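Local atomic coordinates of alpha-glucosidase ([Eubacterium] rectale, PDB entry 6PNR), a protein that probably hydrolyses alpha-sulfoquinovosides, releasing the sulfoquinovose of sulfolipids, as a sulfoquinovosidase of glycoside hydrolase family 31. Residues A[130-135]-A[185-190]; A[100-105]-A[200-205]; A[312-317]-A[383-388]. All coordinates share one frame; numbering follows the deposited sequence.

Interaction 1. Residues A[130-135]-A[185-190]; sequences NFPIWT and TAYADF
At the edge of a six-stranded antiparallel sheet, strand 130-133 pairs through F131 with F190 and through P132 with D189 of strand 188-194. F131 and F190 form the hydrogen-bonded pair, with F131 N to F190 O at 2.9 Å and F190 N to F131 O at 3.0 Å. P132 and D189 follow as a non-hydrogen-bonded pair; proline has no N-H to give, and its position costs the ladder no bond. A further backbone bond joins I133 N to A188 O.

On the face of P132 and D189, the carboxylate of D189 takes the ND2 group of N130 between its two oxygens. ND2 lies 3.2 Å from OD2 and 3.3 Å from OD1 of D189, each using its syn lone pair, and OD1 sits in the amide plane of N130. The D189 chain, with CG anti to the backbone N (chi1 -173°), leans back toward the partner strand, while N130 swings CG between its backbone N and carbonyl carbon. An alanine in place of D189 would probably leave the N130 amide without this acceptor and free to turn.

Beside this pair, P132 CB rests 3.5 Å from Y187 OH. W134 CE3 lies at the edge of the same tyrosine ring, 3.7 Å from Y187 CD2, in an oblique pair with planes 48° apart. On the other face I133 CG1 packs on A188 CB at 3.9 Å and lies near the F190 ring.

Strand 197-202 continues the sheet beyond 188-194, and W203 stacks on Y187. Prolines of strand 168-174 cover I133 and F190, whereas W134 turns to helix 408-429, stacking on H412.

Interaction 2. Residues A[100-105]-A[200-205]; sequences NRFWFR and LQIWEV
R101 lays its guanidinium flat on the indole of W203, the two planes 9° apart and CZ 3.6 Å from the centroid of the five-membered ring, a cation-pi stack with CZ 13° off the ring normal. The approach is over one face: R101 CD reaches W203 CD1 at 3.3 Å and makes a CH-pi contact, while NH1 lies over CG, beside CB, and NH2 over the CD2-CE3 side of the six-membered ring. R101 leaves its backbone directed away from strand 197-202, and the bend at chi2 (-66°) brings the chain back over the tryptophan.

Each partner is positioned by further bonds. R101 NH1 donates to N100 O at 2.9 Å, and NH2 makes salt bridges to D49 and E36. W203 NE1 donates to Q201 OE1 at 2.9 Å, nearly in the indole plane. Q201, extended along its chain, lies beside W103 with its CG 3.4 Å from W103 NE1.

Behind these side chains runs the antiparallel ladder of strands 101-107 and 197-202. F102 with I202 and F104 with L200 are hydrogen-bonded pairs, the shortest bonds being I202 N to F102 O and L200 N to F104 O, both 2.7 Å; W103 with Q201 is the non-hydrogen-bonded pair between them. F102, F104, L200 and I202 share the opposite face from W103 and Q201, where F92 meets the F102 ring edge-to-face. On the other side of strand 101-107, N100 and R101 both face G32 in a classic beta bulge.

The charge of R101 is therefore met in two ways, by the tryptophan pi cloud across one face and by two carboxylates at NH2: D49 and E36 probably balance it, while the stack and the bonds together probably fix the rotation of the guanidinium.

Interaction 3. Residues A[312-317]-A[383-388]; sequences GIKFLG and GIDGWM
This is a parallel strand pairing in the TIM barrel of the family 31 catalytic domain, where strand 314-319 lies beside strand 386-389 and helix 365-380 belongs to the crossover between them. Three backbone bonds stitch the strands: D385 N to F315 O (3.0 Å), approached nearly along the C=O axis, G317 N to G386 O (2.9 Å) and M388 N to G317 O (3.0 Å).

Glycines allow the close fit. A side chain on G386 would run into L316 CD2, and one on G317 would come tight against I384 CD1. The isoleucine, whose CG2 rests 3.5 Å from F315 O, also touches the phenylalanine ring, CG1 to CD1 at 3.7 Å; I305 of helix 301-310 packs on both residues. W387 packs on helix 365-380, while its NE1 bonds to OD1 of N423 on helix 408-429. At the C-terminal end of the pairing, M388 touches the bound aza-sugar inhibitor, which puts this part of the ligand pocket at the C-terminal end of the strands, as is usual for TIM barrels.

At the other end, K314 and D385 lie near each other without a salt bridge, K314 NZ standing 4.2 Å from D385 OD2. One water closes the gap, accepting from K314 NZ at 2.8 Å and donating to D385 OD2 at 2.7 Å.

How the interactions relate
Interactions 1 and 2 belong to one antiparallel sheet and are joined by the pairing of strands 188-194 and 197-202, which follow each other in the chain. Their centres are about 10 Å apart, and they meet directly: D189 N lies 2.8 Å from Q201 O and Y187 O lies 3.0 Å from W203 N, both probable hydrogen bonds. Interaction 3 belongs to the catalytic barrel across the centre of the chain, its centre about 35 Å from that of interaction 1 and about 43 Å from that of interaction 2. Of the three it alone contains a pocket residue, M388, whose side chain comes within about 3 Å of the bound inhibitor.

Interaction 1. Residues A[130-135]-A[185-190]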
loop_
_atom_site.group_PDB
_atom_site.type_symbol
_atom_site.label_atom_id
_atom_site.label_comp_id
_atom_site.label_asym_id
_atom_site.label_seq_id
_atom_site.Cartn_x
_atom_site.Cartn_y
_atom_site.Cartn_z
ATOM N N ASN A 130 -9.259 -2.412 -10.743
ATOM C CA ASN A 130 -10.469 -2.168 -9.973
ATOM C C ASN A 130 -10.543 -0.701 -9.564
ATOM O O ASN A 130 -9.516 -0.032 -9.367
ATOM C CB ASN A 130 -10.552 -3.072 -8.733
ATOM C CG ASN A 130 -9.450 -2.797 -7.730
ATOM O OD1 ASN A 130 -8.265 -2.983 -8.018
ATOM N ND2 ASN A 130 -9.839 -2.381 -6.532
ATOM N N PHE A 131 -11.773 -0.212 -9.428
ATOM C CA PHE A 131 -12.033 1.212 -9.210
ATOM C C PHE A 131 -13.001 1.371 -8.043
ATOM O O PHE A 131 -14.215 1.150 -8.198
ATOM C CB PHE A 131 -12.555 1.842 -10.494
ATOM C CG PHE A 131 -11.545 1.808 -11.613
ATOM C CD1 PHE A 131 -11.412 0.684 -12.418
ATOM C CD2 PHE A 131 -10.682 2.877 -11.822
ATOM C CE1 PHE A 131 -10.456 0.637 -13.408
ATOM C CE2 PHE A 131 -9.724 2.833 -12.831
ATOM C CZ PHE A 131 -9.615 1.715 -13.623
ATOM N N PRO A 132 -12.491 1.666 -6.849
ATOM C CA PRO A 132 -13.360 2.088 -5.744
ATOM C C PRO A 132 -14.145 3.337 -6.111
ATOM O O PRO A 132 -13.633 4.243 -6.768
ATOM C CB PRO A 132 -12.366 2.369 -4.608
ATOM C CG PRO A 132 -11.236 1.427 -4.901
ATOM C CD PRO A 132 -11.125 1.352 -6.397
ATOM N N ILE A 133 -15.399 3.376 -5.669
ATOM C CA ILE A 133 -16.318 4.475 -5.961
ATOM C C ILE A 133 -16.537 5.227 -4.652
ATOM O O ILE A 133 -17.386 4.846 -3.837
ATOM C CB ILE A 133 -17.647 3.951 -6.544
ATOM C CG1 ILE A 133 -17.391 3.022 -7.737
ATOM C CG2 ILE A 133 -18.618 5.117 -6.884
ATOM C CD1 ILE A 133 -16.645 3.651 -8.905
ATOM N N TRP A 134 -15.732 6.264 -4.419
ATOM C CA TRP A 134 -15.772 7.013 -3.166
ATOM C C TRP A 134 -15.207 8.388 -3.489
ATOM O O TRP A 134 -14.033 8.489 -3.859
ATOM C CB TRP A 134 -14.952 6.306 -2.080
ATOM C CG TRP A 134 -15.062 6.894 -0.694
ATOM C CD1 TRP A 134 -14.164 7.720 -0.077
ATOM C CD2 TRP A 134 -16.124 6.683 0.250
ATOM N NE1 TRP A 134 -14.599 8.033 1.192
ATOM C CE2 TRP A 134 -15.804 7.415 1.413
ATOM C CE3 TRP A 134 -17.323 5.959 0.217
ATOM C CZ2 TRP A 134 -16.637 7.436 2.535
ATOM C CZ3 TRP A 134 -18.145 5.976 1.339
ATOM C CH2 TRP A 134 -17.800 6.706 2.477
ATOM N N THR A 135 -16.035 9.425 -3.403
ATOM C CA THR A 135 -15.540 10.758 -3.731
ATOM C C THR A 135 -14.564 11.219 -2.651
ATOM O O THR A 135 -14.767 10.976 -1.458
ATOM C CB THR A 135 -16.700 11.753 -3.909
ATOM O OG1 THR A 135 -16.180 13.049 -4.240
ATOM C CG2 THR A 135 -17.582 11.854 -2.662
ATOM N N THR A 185 -25.634 4.972 -3.701
ATOM C CA THR A 185 -24.534 5.872 -3.379
ATOM C C THR A 185 -23.652 5.303 -2.281
ATOM O O THR A 185 -22.842 6.040 -1.704
ATOM C CB THR A 185 -25.037 7.270 -3.000
ATOM O OG1 THR A 185 -25.716 7.217 -1.742
ATOM C CG2 THR A 185 -25.982 7.821 -4.082
ATOM N N ALA A 186 -23.775 4.007 -1.994
ATOM C CA ALA A 186 -22.864 3.374 -1.058
ATOM C C ALA A 186 -21.460 3.327 -1.651
ATOM O O ALA A 186 -21.261 3.535 -2.849
ATOM C CB ALA A 186 -23.337 1.957 -0.720
ATOM N N TYR A 187 -20.475 3.072 -0.789
ATOM C CA TYR A 187 -19.170 2.658 -1.282
ATOM C C TYR A 187 -19.352 1.496 -2.244
ATOM O O TYR A 187 -20.139 0.584 -1.988
ATOM C CB TYR A 187 -18.256 2.236 -0.122
ATOM C CG TYR A 187 -16.860 1.807 -0.541
ATOM C CD1 TYR A 187 -16.609 0.517 -1.005
ATOM C CD2 TYR A 187 -15.790 2.699 -0.474
ATOM C CE1 TYR A 187 -15.318 0.123 -1.390
ATOM C CE2 TYR A 187 -14.503 2.314 -0.842
ATOM C CZ TYR A 187 -14.275 1.028 -1.295
ATOM O OH TYR A 187 -13.004 0.647 -1.675
ATOM N N ALA A 188 -18.633 1.537 -3.358
ATOM C CA ALA A 188 -18.605 0.419 -4.286
ATOM C C ALA A 188 -17.179 0.211 -4.766
ATOM O O ALA A 188 -16.301 1.051 -4.557
ATOM C CB ALA A 188 -19.551 0.634 -5.476
ATOM N N ASP A 189 -16.952 -0.932 -5.412
ATOM C CA ASP A 189 -15.654 -1.239 -6.010
ATOM C C ASP A 189 -15.918 -2.067 -7.261
ATOM O O ASP A 189 -16.306 -3.234 -7.159
ATOM C CB ASP A 189 -14.752 -1.983 -5.020
ATOM C CG ASP A 189 -13.319 -2.169 -5.532
ATOM O OD1 ASP A 189 -13.055 -1.941 -6.729
ATOM O OD2 ASP A 189 -12.438 -2.539 -4.719
ATOM N N PHE A 190 -15.705 -1.463 -8.433
ATOM C CA PHE A 190 -15.973 -2.112 -9.717
ATOM C C PHE A 190 -14.688 -2.785 -10.185
ATOM O O PHE A 190 -13.705 -2.110 -10.507
ATOM C CB PHE A 190 -16.478 -1.104 -10.757
ATOM C CG PHE A 190 -17.930 -0.711 -10.588
ATOM C CD1 PHE A 190 -18.553 -0.793 -9.348
ATOM C CD2 PHE A 190 -18.677 -0.286 -11.681
ATOM C CE1 PHE A 190 -19.879 -0.437 -9.195
ATOM C CE2 PHE A 190 -20.008 0.071 -11.538
ATOM C CZ PHE A 190 -20.615 -0.013 -10.300
#

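Interaction 2. Residues A[100-105]-A[200-205]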
loop_
_atom_site.group_PDB
_atom_site.type_symbol
_atom_site.label_atom_id
_atom_site.label_comp_id
_atom_site.label_asym_id
_atom_site.label_seq_id
_atom_site.Cartn_x
_atom_site.Cartn_y
_atom_site.Cartn_z
ATOM N N ASN A 100 -24.528 -6.844 4.421
ATOM C CA ASN A 100 -24.114 -5.492 4.063
ATOM C C ASN A 100 -23.049 -5.481 2.969
ATOM O O ASN A 100 -22.440 -4.434 2.730
ATOM C CB ASN A 100 -23.636 -4.707 5.293
ATOM C CG ASN A 100 -22.383 -5.293 5.942
ATOM O OD1 ASN A 100 -21.794 -6.255 5.463
ATOM N ND2 ASN A 100 -21.974 -4.692 7.043
ATOM N N ARG A 101 -22.831 -6.606 2.285
ATOM C CA ARG A 101 -21.907 -6.681 1.161
ATOM C C ARG A 101 -22.578 -7.451 0.040
ATOM O O ARG A 101 -23.140 -8.530 0.267
ATOM C CB ARG A 101 -20.582 -7.356 1.542
ATOM C CG ARG A 101 -19.762 -6.635 2.631
ATOM C CD ARG A 101 -19.238 -5.275 2.183
ATOM N NE ARG A 101 -18.420 -4.612 3.214
ATOM C CZ ARG A 101 -18.868 -3.656 4.024
ATOM N NH1 ARG A 101 -20.129 -3.238 3.927
ATOM N NH2 ARG A 101 -18.062 -3.106 4.923
ATOM N N PHE A 102 -22.481 -6.907 -1.171
ATOM C CA PHE A 102 -23.211 -7.396 -2.333
ATOM C C PHE A 102 -22.251 -7.397 -3.517
ATOM O O PHE A 102 -21.715 -6.347 -3.882
ATOM C CB PHE A 102 -24.429 -6.489 -2.588
ATOM C CG PHE A 102 -25.329 -6.930 -3.704
ATOM C CD1 PHE A 102 -26.393 -7.779 -3.454
ATOM C CD2 PHE A 102 -25.143 -6.457 -4.996
ATOM C CE1 PHE A 102 -27.237 -8.168 -4.478
ATOM C CE2 PHE A 102 -25.986 -6.835 -6.029
ATOM C CZ PHE A 102 -27.040 -7.691 -5.770
ATOM N N TRP A 103 -22.007 -8.566 -4.096
ATOM C CA TRP A 103 -21.153 -8.692 -5.269
ATOM C C TRP A 103 -21.994 -9.179 -6.443
ATOM O O TRP A 103 -22.579 -10.267 -6.385
ATOM C CB TRP A 103 -19.994 -9.658 -5.020
ATOM C CG TRP A 103 -18.938 -9.220 -4.035
ATOM C CD1 TRP A 103 -17.762 -8.573 -4.321
ATOM C CD2 TRP A 103 -18.928 -9.459 -2.627
ATOM N NE1 TRP A 103 -17.038 -8.382 -3.173
ATOM C CE2 TRP A 103 -17.727 -8.925 -2.120
ATOM C CE3 TRP A 103 -19.817 -10.080 -1.742
ATOM C CZ2 TRP A 103 -17.397 -8.982 -0.767
ATOM C CZ3 TRP A 103 -19.488 -10.145 -0.408
ATOM C CH2 TRP A 103 -18.284 -9.594 0.071
ATOM N N PHE A 104 -22.048 -8.378 -7.503
ATOM C CA PHE A 104 -22.830 -8.677 -8.695
ATOM C C PHE A 104 -21.869 -8.932 -9.845
ATOM O O PHE A 104 -20.989 -8.103 -10.121
ATOM C CB PHE A 104 -23.777 -7.515 -9.033
ATOM C CG PHE A 104 -24.707 -7.798 -10.185
ATOM C CD1 PHE A 104 -25.907 -8.450 -9.976
ATOM C CD2 PHE A 104 -24.373 -7.415 -11.474
ATOM C CE1 PHE A 104 -26.765 -8.725 -11.033
ATOM C CE2 PHE A 104 -25.225 -7.680 -12.540
ATOM C CZ PHE A 104 -26.425 -8.333 -12.315
ATOM N N ARG A 105 -22.027 -10.070 -10.516
ATOM C CA ARG A 105 -21.140 -10.417 -11.614
ATOM C C ARG A 105 -21.790 -10.193 -12.968
ATOM O O ARG A 105 -22.977 -10.466 -13.165
ATOM C CB ARG A 105 -20.674 -11.861 -11.489
ATOM C CG ARG A 105 -19.689 -12.019 -10.348
ATOM C CD ARG A 105 -18.898 -13.264 -10.531
ATOM N NE ARG A 105 -17.824 -13.375 -9.562
ATOM C CZ ARG A 105 -17.052 -14.443 -9.475
ATOM N NH1 ARG A 105 -17.260 -15.460 -10.300
ATOM N NH2 ARG A 105 -16.082 -14.499 -8.583
ATOM N N LEU A 200 -19.034 -6.289 -9.477
ATOM C CA LEU A 200 -19.403 -5.001 -8.909
ATOM C C LEU A 200 -19.702 -5.211 -7.431
ATOM O O LEU A 200 -20.740 -5.785 -7.078
ATOM C CB LEU A 200 -20.603 -4.415 -9.646
ATOM C CG LEU A 200 -20.590 -4.557 -11.171
ATOM C CD1 LEU A 200 -21.868 -3.959 -11.765
ATOM C CD2 LEU A 200 -19.344 -3.931 -11.819
ATOM N N GLN A 201 -18.777 -4.785 -6.572
ATOM C CA GLN A 201 -18.949 -4.886 -5.125
ATOM C C GLN A 201 -19.651 -3.634 -4.602
ATOM O O GLN A 201 -19.226 -2.515 -4.896
ATOM C CB GLN A 201 -17.600 -5.058 -4.425
ATOM C CG GLN A 201 -17.720 -5.108 -2.904
ATOM C CD GLN A 201 -16.374 -5.157 -2.177
ATOM O OE1 GLN A 201 -16.320 -5.079 -0.947
ATOM N NE2 GLN A 201 -15.294 -5.297 -2.928
ATOM N N ILE A 202 -20.719 -3.826 -3.823
ATOM C CA ILE A 202 -21.516 -2.736 -3.262
ATOM C C ILE A 202 -21.627 -2.943 -1.759
ATOM O O ILE A 202 -21.857 -4.067 -1.302
ATOM C CB ILE A 202 -22.929 -2.667 -3.891
ATOM C CG1 ILE A 202 -22.901 -2.958 -5.393
ATOM C CG2 ILE A 202 -23.550 -1.304 -3.632
ATOM C CD1 ILE A 202 -22.214 -1.902 -6.238
ATOM N N TRP A 203 -21.479 -1.865 -0.982
ATOM C CA TRP A 203 -21.545 -2.010 0.482
ATOM C C TRP A 203 -22.959 -1.802 1.020
ATOM O O TRP A 203 -23.168 -1.219 2.094
ATOM C CB TRP A 203 -20.548 -1.075 1.164
ATOM C CG TRP A 203 -19.131 -1.563 1.025
ATOM C CD1 TRP A 203 -18.694 -2.600 0.244
ATOM C CD2 TRP A 203 -17.971 -1.054 1.698
ATOM N NE1 TRP A 203 -17.328 -2.750 0.379
ATOM C CE2 TRP A 203 -16.865 -1.817 1.269
ATOM C CE3 TRP A 203 -17.759 -0.016 2.611
ATOM C CZ2 TRP A 203 -15.564 -1.571 1.715
ATOM C CZ3 TRP A 203 -16.458 0.232 3.047
ATOM C CH2 TRP A 203 -15.384 -0.549 2.603
ATOM N N GLU A 204 -23.931 -2.288 0.255
ATOM C CA GLU A 204 -25.334 -2.433 0.627
ATOM C C GLU A 204 -25.967 -3.309 -0.442
ATOM O O GLU A 204 -25.387 -3.522 -1.510
ATOM C CB GLU A 204 -26.055 -1.087 0.711
ATOM C CG GLU A 204 -26.467 -0.541 -0.656
ATOM C CD GLU A 204 -27.291 0.724 -0.549
ATOM O OE1 GLU A 204 -27.752 1.043 0.572
ATOM O OE2 GLU A 204 -27.465 1.411 -1.580
ATOM N N VAL A 205 -27.161 -3.814 -0.157
ATOM C CA VAL A 205 -27.955 -4.407 -1.227
ATOM C C VAL A 205 -28.522 -3.259 -2.052
ATOM O O VAL A 205 -29.333 -2.477 -1.540
ATOM C CB VAL A 205 -29.068 -5.311 -0.678
ATOM C CG1 VAL A 205 -29.918 -5.844 -1.816
ATOM C CG2 VAL A 205 -28.471 -6.457 0.160
#

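Interaction 3. Residues A[312-317]-A[383-388]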
loop_
_atom_site.group_PDB
_atom_site.type_symbol
_atom_site.label_atom_id
_atom_site.label_comp_id
_atom_site.label_asym_id
_atom_site.label_seq_id
_atom_site.Cartn_x
_atom_site.Cartn_y
_atom_site.Cartn_z
ATOM N N GLY A 312 -18.463 44.821 -21.401
ATOM C CA GLY A 312 -18.549 43.493 -21.980
ATOM C C GLY A 312 -17.861 42.394 -21.197
ATOM O O GLY A 312 -17.530 41.353 -21.775
ATOM N N ILE A 313 -17.628 42.581 -19.898
ATOM C CA ILE A 313 -16.836 41.633 -19.117
ATOM C C ILE A 313 -17.652 41.183 -17.915
ATOM O O ILE A 313 -18.193 42.018 -17.180
ATOM C CB ILE A 313 -15.492 42.247 -18.679
ATOM C CG1 ILE A 313 -14.660 42.563 -19.920
ATOM C CG2 ILE A 313 -14.717 41.297 -17.748
ATOM C CD1 ILE A 313 -13.517 43.473 -19.658
ATOM N N LYS A 314 -17.725 39.868 -17.704
ATOM C CA LYS A 314 -18.478 39.350 -16.567
ATOM C C LYS A 314 -17.573 39.186 -15.342
ATOM O O LYS A 314 -16.342 39.176 -15.445
ATOM C CB LYS A 314 -19.138 38.017 -16.930
ATOM C CG LYS A 314 -20.087 38.070 -18.180
ATOM C CD LYS A 314 -21.123 39.187 -18.074
ATOM C CE LYS A 314 -22.122 39.142 -19.250
ATOM N NZ LYS A 314 -23.088 40.285 -19.191
ATOM N N PHE A 315 -18.200 39.062 -14.166
ATOM C CA PHE A 315 -17.480 38.811 -12.921
ATOM C C PHE A 315 -17.898 37.445 -12.395
ATOM O O PHE A 315 -19.095 37.140 -12.348
ATOM C CB PHE A 315 -17.755 39.897 -11.876
ATOM C CG PHE A 315 -16.883 39.793 -10.640
ATOM C CD1 PHE A 315 -17.199 38.900 -9.617
ATOM C CD2 PHE A 315 -15.753 40.588 -10.501
ATOM C CE1 PHE A 315 -16.398 38.795 -8.478
ATOM C CE2 PHE A 315 -14.953 40.491 -9.362
ATOM C CZ PHE A 315 -15.279 39.594 -8.355
ATOM N N LEU A 316 -16.919 36.623 -12.015
ATOM C CA LEU A 316 -17.166 35.281 -11.498
ATOM C C LEU A 316 -16.548 35.114 -10.115
ATOM O O LEU A 316 -15.489 35.671 -9.817
ATOM C CB LEU A 316 -16.622 34.185 -12.442
ATOM C CG LEU A 316 -17.254 34.122 -13.847
ATOM C CD1 LEU A 316 -16.617 35.129 -14.823
ATOM C CD2 LEU A 316 -17.206 32.710 -14.404
ATOM N N GLY A 317 -17.217 34.324 -9.279
ATOM C CA GLY A 317 -16.832 34.166 -7.886
ATOM C C GLY A 317 -16.574 32.725 -7.481
ATOM O O GLY A 317 -16.115 31.909 -8.291
ATOM N N GLY A 383 -24.799 40.601 -8.826
ATOM C CA GLY A 383 -24.472 40.643 -10.238
ATOM C C GLY A 383 -23.340 39.741 -10.678
ATOM O O GLY A 383 -22.790 39.946 -11.767
ATOM N N ILE A 384 -22.973 38.754 -9.873
ATOM C CA ILE A 384 -21.991 37.758 -10.285
ATOM C C ILE A 384 -22.674 36.781 -11.233
ATOM O O ILE A 384 -23.759 36.266 -10.936
ATOM C CB ILE A 384 -21.393 37.051 -9.056
ATOM C CG1 ILE A 384 -20.534 38.044 -8.232
ATOM C CG2 ILE A 384 -20.583 35.853 -9.481
ATOM C CD1 ILE A 384 -19.964 37.462 -6.918
ATOM N N ASP A 385 -22.055 36.549 -12.390
ATOM C CA ASP A 385 -22.638 35.763 -13.473
ATOM C C ASP A 385 -22.058 34.357 -13.595
ATOM O O ASP A 385 -22.423 33.619 -14.513
ATOM C CB ASP A 385 -22.474 36.515 -14.787
ATOM C CG ASP A 385 -23.447 37.676 -14.901
ATOM O OD1 ASP A 385 -24.641 37.465 -14.593
ATOM O OD2 ASP A 385 -23.018 38.796 -15.263
ATOM N N GLY A 386 -21.187 33.957 -12.689
ATOM C CA GLY A 386 -20.689 32.594 -12.711
ATOM C C GLY A 386 -19.804 32.402 -11.510
ATOM O O GLY A 386 -19.417 33.364 -10.845
ATOM N N TRP A 387 -19.503 31.138 -11.217
ATOM C CA TRP A 387 -18.666 30.891 -10.055
ATOM C C TRP A 387 -18.147 29.460 -10.052
ATOM O O TRP A 387 -18.741 28.551 -10.639
ATOM C CB TRP A 387 -19.412 31.172 -8.741
ATOM C CG TRP A 387 -20.685 30.376 -8.520
ATOM C CD1 TRP A 387 -20.812 29.192 -7.866
ATOM C CD2 TRP A 387 -22.010 30.766 -8.899
ATOM N NE1 TRP A 387 -22.138 28.808 -7.827
ATOM C CE2 TRP A 387 -22.891 29.763 -8.448
ATOM C CE3 TRP A 387 -22.535 31.873 -9.558
ATOM C CZ2 TRP A 387 -24.264 29.820 -8.670
ATOM C CZ3 TRP A 387 -23.903 31.925 -9.781
ATOM C CH2 TRP A 387 -24.749 30.906 -9.329
ATOM N N MET A 388 -17.022 29.282 -9.374
ATOM C CA MET A 388 -16.573 27.950 -8.996
ATOM C C MET A 388 -17.448 27.449 -7.857
ATOM O O MET A 388 -17.591 28.132 -6.836
ATOM C CB MET A 388 -15.107 27.988 -8.573
ATOM C CG MET A 388 -14.554 26.622 -8.155
ATOM S SD MET A 388 -12.776 26.647 -7.777
ATOM C CE MET A 388 -12.069 26.656 -9.417
HETATM O O HOH W 1 -24.406 40.607 -16.788
HETATM O O HOH W 2 -21.006 39.813 -13.979
#